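Local coordinates for protein CymD (Pseudomonas putida, PDB 6Z34) that forms a FadL-family outer-membrane channel for the uptake of monoaromatic hydrocarbons, probably by lateral diffusion, at residues S156-W161 with G221-L226; L128-R133 with L166-D171. All blocks are in the same frame, centred on the assembly; numbering follows the deposited sequence.

Interaction 1: residues S156-W161 with G221-L226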
ATOM      1  N   SER A 156     -14.389   0.617   8.247  1.00 44.93           N
ATOM      2  CA  SER A 156     -13.272   1.359   8.803  1.00 36.59           C
ATOM      3  C   SER A 156     -13.267   2.749   8.193  1.00 46.55           C
ATOM      4  O   SER A 156     -13.699   2.943   7.051  1.00 43.55           O
ATOM      5  CB  SER A 156     -11.934   0.700   8.504  1.00 41.49           C
ATOM      6  OG  SER A 156     -11.909  -0.616   8.987  1.00 46.31           O
ATOM      7  N   LEU A 157     -12.784   3.720   8.965  1.00 47.84           N
ATOM      8  CA  LEU A 157     -12.450   5.041   8.449  1.00 47.54           C
ATOM      9  C   LEU A 157     -10.977   5.286   8.730  1.00 45.23           C
ATOM     10  O   LEU A 157     -10.559   5.291   9.896  1.00 44.07           O
ATOM     11  CB  LEU A 157     -13.306   6.132   9.086  1.00 53.02           C
ATOM     12  CG  LEU A 157     -12.903   7.514   8.581  1.00 61.62           C
ATOM     13  CD1 LEU A 157     -13.772   7.901   7.384  1.00 53.95           C
ATOM     14  CD2 LEU A 157     -12.986   8.543   9.682  1.00 65.87           C
ATOM     15  N   ASP A 158     -10.189   5.463   7.670  1.00 45.50           N
ATOM     16  CA  ASP A 158      -8.754   5.678   7.819  1.00 53.24           C
ATOM     17  C   ASP A 158      -8.425   7.164   7.876  1.00 52.84           C
ATOM     18  O   ASP A 158      -8.862   7.935   7.014  1.00 49.94           O
ATOM     19  CB  ASP A 158      -7.964   5.059   6.668  1.00 45.94           C
ATOM     20  CG  ASP A 158      -8.237   3.592   6.466  1.00 54.03           C
ATOM     21  OD1 ASP A 158      -8.917   2.950   7.314  1.00 48.43           O
ATOM     22  OD2 ASP A 158      -7.728   3.077   5.439  1.00 55.95           O
ATOM     23  N   ALA A 159      -7.644   7.556   8.887  1.00 47.32           N
ATOM     24  CA  ALA A 159      -6.776   8.720   8.752  1.00 43.73           C
ATOM     25  C   ALA A 159      -5.501   8.239   8.082  1.00 44.05           C
ATOM     26  O   ALA A 159      -4.949   7.196   8.462  1.00 43.34           O
ATOM     27  CB  ALA A 159      -6.456   9.350  10.103  1.00 48.16           C
ATOM     28  N   VAL A 160      -5.052   8.972   7.069  1.00 42.40           N
ATOM     29  CA  VAL A 160      -4.019   8.498   6.152  1.00 45.13           C
ATOM     30  C   VAL A 160      -2.948   9.574   6.068  1.00 47.68           C
ATOM     31  O   VAL A 160      -3.240  10.726   5.716  1.00 46.64           O
ATOM     32  CB  VAL A 160      -4.584   8.194   4.744  1.00 46.64           C
ATOM     33  CG1 VAL A 160      -3.467   7.816   3.770  1.00 37.99           C
ATOM     34  CG2 VAL A 160      -5.733   7.128   4.789  1.00 37.38           C
ATOM     35  N   TRP A 161      -1.715   9.206   6.379  1.00 55.62           N
ATOM     36  CA  TRP A 161      -0.577  10.092   6.201  1.00 50.18           C
ATOM     37  C   TRP A 161       0.261   9.553   5.047  1.00 47.18           C
ATOM     38  O   TRP A 161       0.744   8.412   5.099  1.00 51.53           O
ATOM     39  CB  TRP A 161       0.253  10.200   7.481  1.00 45.14           C
ATOM     40  CG  TRP A 161       1.423  11.133   7.316  1.00 51.90           C
ATOM     41  CD1 TRP A 161       1.369  12.486   7.117  1.00 45.11           C
ATOM     42  CD2 TRP A 161       2.809  10.782   7.307  1.00 53.35           C
ATOM     43  NE1 TRP A 161       2.633  12.992   6.981  1.00 49.96           N
ATOM     44  CE2 TRP A 161       3.538  11.973   7.099  1.00 54.84           C
ATOM     45  CE3 TRP A 161       3.506   9.581   7.464  1.00 58.65           C
ATOM     46  CZ2 TRP A 161       4.934  12.000   7.039  1.00 56.47           C
ATOM     47  CZ3 TRP A 161       4.885   9.601   7.404  1.00 69.30           C
ATOM     48  CH2 TRP A 161       5.590  10.808   7.198  1.00 65.58           C
ATOM     49  N   GLY A 221      -9.345   7.815   4.071  1.00 54.12           N
ATOM     50  CA  GLY A 221      -9.831   6.669   3.324  1.00 53.73           C
ATOM     51  C   GLY A 221     -10.794   5.793   4.121  1.00 59.61           C
ATOM     52  O   GLY A 221     -11.316   6.212   5.163  1.00 54.26           O
ATOM     53  N   GLY A 222     -11.044   4.580   3.659  1.00 48.24           N
ATOM     54  CA  GLY A 222     -11.942   3.709   4.388  1.00 51.58           C
ATOM     55  C   GLY A 222     -12.425   2.571   3.518  1.00 53.04           C
ATOM     56  O   GLY A 222     -12.105   2.482   2.324  1.00 48.80           O
ATOM     57  N   ARG A 223     -13.205   1.693   4.156  1.00 44.50           N
ATOM     58  CA  ARG A 223     -13.751   0.504   3.522  1.00 42.53           C
ATOM     59  C   ARG A 223     -15.053   0.109   4.207  1.00 51.73           C
ATOM     60  O   ARG A 223     -15.301   0.464   5.360  1.00 57.96           O
ATOM     61  CB  ARG A 223     -12.743  -0.657   3.556  1.00 41.80           C
ATOM     62  CG  ARG A 223     -12.230  -1.051   4.940  1.00 41.89           C
ATOM     63  CD  ARG A 223     -10.865  -1.686   4.845  1.00 42.74           C
ATOM     64  NE  ARG A 223      -9.990  -0.732   4.195  1.00 53.20           N
ATOM     65  CZ  ARG A 223      -9.344   0.217   4.853  1.00 58.38           C
ATOM     66  NH1 ARG A 223      -9.461   0.287   6.177  1.00 45.07           N
ATOM     67  NH2 ARG A 223      -8.607   1.100   4.188  1.00 51.37           N
ATOM     68  N   LEU A 224     -15.882  -0.634   3.468  1.00 50.53           N
ATOM     69  CA  LEU A 224     -17.202  -1.077   3.905  1.00 45.58           C
ATOM     70  C   LEU A 224     -17.421  -2.484   3.362  1.00 57.61           C
ATOM     71  O   LEU A 224     -17.437  -2.674   2.143  1.00 56.63           O
ATOM     72  CB  LEU A 224     -18.299  -0.136   3.399  1.00 42.50           C
ATOM     73  CG  LEU A 224     -19.726  -0.567   3.785  1.00 49.37           C
ATOM     74  CD1 LEU A 224     -19.913  -0.727   5.335  1.00 54.30           C
ATOM     75  CD2 LEU A 224     -20.768   0.374   3.191  1.00 42.00           C
ATOM     76  N   GLY A 225     -17.574  -3.476   4.249  1.00 47.74           N
ATOM     77  CA  GLY A 225     -17.625  -4.858   3.825  1.00 45.37           C
ATOM     78  C   GLY A 225     -18.657  -5.655   4.598  1.00 53.03           C
ATOM     79  O   GLY A 225     -19.252  -5.170   5.556  1.00 52.62           O
ATOM     80  N   LEU A 226     -18.860  -6.895   4.156  1.00 57.52           N
ATOM     81  CA  LEU A 226     -19.740  -7.827   4.856  1.00 54.37           C
ATOM     82  C   LEU A 226     -19.233  -9.249   4.654  1.00 48.79           C
ATOM     83  O   LEU A 226     -18.431  -9.518   3.758  1.00 49.15           O
ATOM     84  CB  LEU A 226     -21.201  -7.711   4.402  1.00 48.39           C
ATOM     85  CG  LEU A 226     -21.544  -8.096   2.956  1.00 59.93           C
ATOM     86  CD1 LEU A 226     -21.890  -9.567   2.818  1.00 69.30           C
ATOM     87  CD2 LEU A 226     -22.687  -7.254   2.428  1.00 55.65           C
TER

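Interaction 2: residues L128-R133 with L166-D171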
ATOM      1  N   LEU A 128      21.855  10.794  -9.656  1.00 99.76           N
ATOM      2  CA  LEU A 128      20.762  11.495 -10.327  1.00 99.08           C
ATOM      3  C   LEU A 128      19.775  10.534 -10.998  1.00103.27           C
ATOM      4  O   LEU A 128      19.495  10.650 -12.196  1.00 95.79           O
ATOM      5  CB  LEU A 128      21.315  12.473 -11.368  1.00 85.79           C
ATOM      6  CG  LEU A 128      22.224  13.569 -10.811  1.00 87.73           C
ATOM      7  CD1 LEU A 128      22.533  14.616 -11.869  1.00 82.47           C
ATOM      8  CD2 LEU A 128      21.605  14.201  -9.571  1.00 86.72           C
ATOM      9  N   GLU A 129      19.245   9.595 -10.216  1.00103.61           N
ATOM     10  CA  GLU A 129      18.265   8.637 -10.705  1.00107.72           C
ATOM     11  C   GLU A 129      16.856   9.225 -10.661  1.00100.47           C
ATOM     12  O   GLU A 129      16.564  10.162  -9.910  1.00101.80           O
ATOM     13  CB  GLU A 129      18.300   7.361  -9.865  1.00117.78           C
ATOM     14  CG  GLU A 129      19.154   6.245 -10.418  1.00127.55           C
ATOM     15  CD  GLU A 129      18.627   4.882 -10.020  1.00137.27           C
ATOM     16  OE1 GLU A 129      17.931   4.789  -8.981  1.00142.07           O
ATOM     17  OE2 GLU A 129      18.913   3.904 -10.742  1.00139.33           O
ATOM     18  N   ASN A 130      15.968   8.644 -11.462  1.00 92.42           N
ATOM     19  CA  ASN A 130      14.542   8.919 -11.343  1.00 84.14           C
ATOM     20  C   ASN A 130      13.930   7.906 -10.389  1.00 83.41           C
ATOM     21  O   ASN A 130      13.992   6.696 -10.636  1.00 94.98           O
ATOM     22  CB  ASN A 130      13.851   8.866 -12.699  1.00 75.44           C
ATOM     23  CG  ASN A 130      14.098  10.114 -13.508  1.00 84.18           C
ATOM     24  OD1 ASN A 130      13.239  10.986 -13.615  1.00 84.99           O
ATOM     25  ND2 ASN A 130      15.297  10.222 -14.057  1.00 86.27           N
ATOM     26  N   TYR A 131      13.342   8.393  -9.302  1.00 69.09           N
ATOM     27  CA  TYR A 131      12.802   7.490  -8.306  1.00 66.34           C
ATOM     28  C   TYR A 131      11.698   8.177  -7.531  1.00 59.18           C
ATOM     29  O   TYR A 131      11.588   9.404  -7.497  1.00 65.16           O
ATOM     30  CB  TYR A 131      13.876   7.002  -7.336  1.00 73.72           C
ATOM     31  CG  TYR A 131      14.331   8.084  -6.386  1.00 80.43           C
ATOM     32  CD1 TYR A 131      15.234   9.066  -6.794  1.00 80.85           C
ATOM     33  CD2 TYR A 131      13.848   8.139  -5.088  1.00 72.56           C
ATOM     34  CE1 TYR A 131      15.647  10.057  -5.927  1.00 71.48           C
ATOM     35  CE2 TYR A 131      14.254   9.127  -4.219  1.00 69.36           C
ATOM     36  CZ  TYR A 131      15.148  10.082  -4.640  1.00 76.11           C
ATOM     37  OH  TYR A 131      15.544  11.061  -3.761  1.00 83.72           O
ATOM     38  N   SER A 132      10.879   7.354  -6.898  1.00 59.48           N
ATOM     39  CA  SER A 132       9.852   7.854  -6.002  1.00 64.72           C
ATOM     40  C   SER A 132       9.704   6.845  -4.881  1.00 70.83           C
ATOM     41  O   SER A 132       9.428   5.672  -5.142  1.00 82.62           O
ATOM     42  CB  SER A 132       8.537   8.047  -6.739  1.00 76.08           C
ATOM     43  OG  SER A 132       7.604   8.702  -5.909  1.00 82.71           O
ATOM     44  N   ARG A 133       9.922   7.288  -3.650  1.00 70.38           N
ATOM     45  CA  ARG A 133       9.629   6.489  -2.471  1.00 66.64           C
ATOM     46  C   ARG A 133       8.325   6.982  -1.867  1.00 64.80           C
ATOM     47  O   ARG A 133       8.175   8.177  -1.595  1.00 59.99           O
ATOM     48  CB  ARG A 133      10.756   6.574  -1.438  1.00 64.37           C
ATOM     49  CG  ARG A 133      10.503   5.744  -0.166  1.00 65.69           C
ATOM     50  CD  ARG A 133      11.407   6.188   0.988  1.00 68.79           C
ATOM     51  NE  ARG A 133      11.182   5.414   2.213  1.00 76.57           N
ATOM     52  CZ  ARG A 133      11.636   5.757   3.421  1.00 78.46           C
ATOM     53  NH1 ARG A 133      12.339   6.874   3.583  1.00 78.31           N
ATOM     54  NH2 ARG A 133      11.379   4.990   4.472  1.00 78.23           N
ATOM     55  N   LEU A 166      11.342  11.978  -3.670  1.00 59.62           N
ATOM     56  CA  LEU A 166      11.439  11.769  -5.106  1.00 61.37           C
ATOM     57  C   LEU A 166      12.636  12.505  -5.664  1.00 62.57           C
ATOM     58  O   LEU A 166      13.129  13.479  -5.082  1.00 55.92           O
ATOM     59  CB  LEU A 166      10.165  12.214  -5.835  1.00 59.46           C
ATOM     60  CG  LEU A 166       9.772  13.695  -5.881  1.00 63.00           C
ATOM     61  CD1 LEU A 166      10.466  14.551  -6.952  1.00 74.22           C
ATOM     62  CD2 LEU A 166       8.272  13.744  -6.049  1.00 55.09           C
ATOM     63  N   GLY A 167      13.078  12.011  -6.820  1.00 71.63           N
ATOM     64  CA  GLY A 167      14.060  12.648  -7.675  1.00 68.27           C
ATOM     65  C   GLY A 167      13.610  12.497  -9.111  1.00 71.49           C
ATOM     66  O   GLY A 167      13.124  11.436  -9.513  1.00 69.61           O
ATOM     67  N   LEU A 168      13.753  13.550  -9.902  1.00 70.22           N
ATOM     68  CA  LEU A 168      13.200  13.538 -11.250  1.00 71.08           C
ATOM     69  C   LEU A 168      14.154  14.297 -12.158  1.00 73.59           C
ATOM     70  O   LEU A 168      14.353  15.500 -11.981  1.00 75.01           O
ATOM     71  CB  LEU A 168      11.804  14.152 -11.264  1.00 67.94           C
ATOM     72  CG  LEU A 168      11.265  14.384 -12.673  1.00 81.36           C
ATOM     73  CD1 LEU A 168      10.943  13.064 -13.327  1.00 85.22           C
ATOM     74  CD2 LEU A 168      10.041  15.277 -12.645  1.00 85.77           C
ATOM     75  N   LEU A 169      14.752  13.592 -13.112  1.00 76.98           N
ATOM     76  CA  LEU A 169      15.678  14.188 -14.065  1.00 76.58           C
ATOM     77  C   LEU A 169      14.947  14.470 -15.369  1.00 82.73           C
ATOM     78  O   LEU A 169      14.285  13.587 -15.926  1.00 87.05           O
ATOM     79  CB  LEU A 169      16.881  13.278 -14.317  1.00 70.51           C
ATOM     80  CG  LEU A 169      18.132  13.909 -14.941  1.00 82.32           C
ATOM     81  CD1 LEU A 169      17.999  14.118 -16.458  1.00 92.90           C
ATOM     82  CD2 LEU A 169      18.489  15.222 -14.241  1.00 75.38           C
ATOM     83  N   LEU A 170      15.084  15.698 -15.856  1.00 78.70           N
ATOM     84  CA  LEU A 170      14.461  16.118 -17.101  1.00 81.24           C
ATOM     85  C   LEU A 170      15.510  16.794 -17.968  1.00 85.77           C
ATOM     86  O   LEU A 170      16.023  17.861 -17.613  1.00 87.10           O
ATOM     87  CB  LEU A 170      13.283  17.048 -16.837  1.00 73.53           C
ATOM     88  CG  LEU A 170      12.061  16.262 -16.355  1.00 76.54           C
ATOM     89  CD1 LEU A 170      10.859  17.176 -16.313  1.00 74.36           C
ATOM     90  CD2 LEU A 170      11.799  15.055 -17.252  1.00 71.36           C
ATOM     91  N   ASP A 171      15.821  16.171 -19.099  1.00 86.01           N
ATOM     92  CA  ASP A 171      16.818  16.696 -20.010  1.00 81.68           C
ATOM     93  C   ASP A 171      16.225  17.825 -20.849  1.00 78.67           C
ATOM     94  O   ASP A 171      15.019  18.101 -20.822  1.00 74.60           O
ATOM     95  CB  ASP A 171      17.382  15.576 -20.889  1.00 93.59           C
ATOM     96  CG  ASP A 171      16.605  15.381 -22.177  1.00106.49           C
ATOM     97  OD1 ASP A 171      15.361  15.405 -22.148  1.00105.61           O
ATOM     98  OD2 ASP A 171      17.250  15.201 -23.235  1.00121.78           O
TER

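Interaction 1: residues S156-W161 with G221-L226
The Arg223 guanidinium and the Asp158 carboxylate meet with their side chains crossing at about a right angle, OD2 lying at the guanidinium's edge and near its plane, while Ser156 CB approaches the group obliquely, 3.4 Å from Arg223 NH1. The two planes are turned 33° apart, giving a twisted two-pronged salt bridge. Arg223 NH1 reaches the syn lone pair of Asp158 OD1 at 2.9 Å, and its NH2 reaches Asp158 OD2 at a modelled 2.5 Å, a very short value better taken as close than as exact. Arg223 gets there with CG between its backbone N and carbonyl carbon (chi1 56°) and a bend at chi3, which brings the guanidinium past Ser156 CB to the carboxylate.

Beneath lies an antiparallel ladder: Ser156 pairs with Arg223 and Asp158 with Gly221 through two hydrogen bonds each, among them Asp158 N to Gly221 O at 2.8 Å. Between them, Gly222 closes to 4.3 Å (CA to CA) on Leu157, where a side chain would strike Ser156 O. Ser156 OG turns to Ser142 OG and Met30 O. Arg223 NE is held by Asn241 OD1. Asp158 OD2 also forms a salt bridge with Arg138, and two arginines on one buried carboxylate would probably stabilise its negative charge.

Interaction 2: residues L128-R133 with L166-D171
Tyr131 and Gly167 form an antiparallel hydrogen-bonded pair, the strands running at 166° to each other, with N to O distances of 3.1 Å in both directions; Ser132 and Leu166 follow as a non-hydrogen-bonded pair, their CA atoms 4.3 Å apart.

The Tyr131 ring is laid back across the partner strand. CG lies between the backbone N and the carbonyl carbon (chi1 72°), which carries the ring over the Leu166–Gly167 peptide instead of along its own strand. One face receives Gly167 N, 3.3 Å above the plane, and Leu166 C, both toward the rim; Tyr131 CE1 comes within 3.5 Å of Gly167 CA. A side chain on Gly167 would run into CE1. The hydroxyl reaches past the pair to hydrogen-bond Asp206 OD2 on strand 198-229, and Tyr202 of that strand also touches Tyr131. An alanine in place of Tyr131 would probably uncover the Gly167 peptide and leave Asp206 without this partner.

Toward Leu128 the regular pairing gives way, and a side chain continues it. Asn130 OD1 accepts a hydrogen bond from the backbone N of Leu169 at 3.1 Å, the donor standing above the amide plane, 45° out of it. Asn130 ND2 touches Leu169 CB at 3.5 Å, the two side chains crossing at about a right angle. The carbonyl of Glu129 turns instead to the Tyr202 hydroxyl. Past this point Asp171 ends its strand as the N-cap of helix 172-180.

An aromatic ring packed over a cross-strand glycine resembles the mortise-tenon joint known from outer-membrane beta-barrels, here within the hairpin of strands 131-146 and 151-171.

In the fold
Strand 151-171 is common to both contacts. Interaction 1 joins its earlier part to strand 198-229, and interaction 2 joins its far end to strand 131-146, its other neighbour. The contact centres are 31 Å apart and on opposite sides of the chain's centre, their nearest atoms about 8 Å apart. Arg138 and Asp206 tie the three strands further: each is a polar partner from the strand that the respective contact leaves out. Interaction 1 is buried against the N-terminal segment around Met30, Met31 and Pro34, consistent with the plug of FadL channels, whereas interaction 2 lies at the surface, probably toward the extracellular end of the barrel.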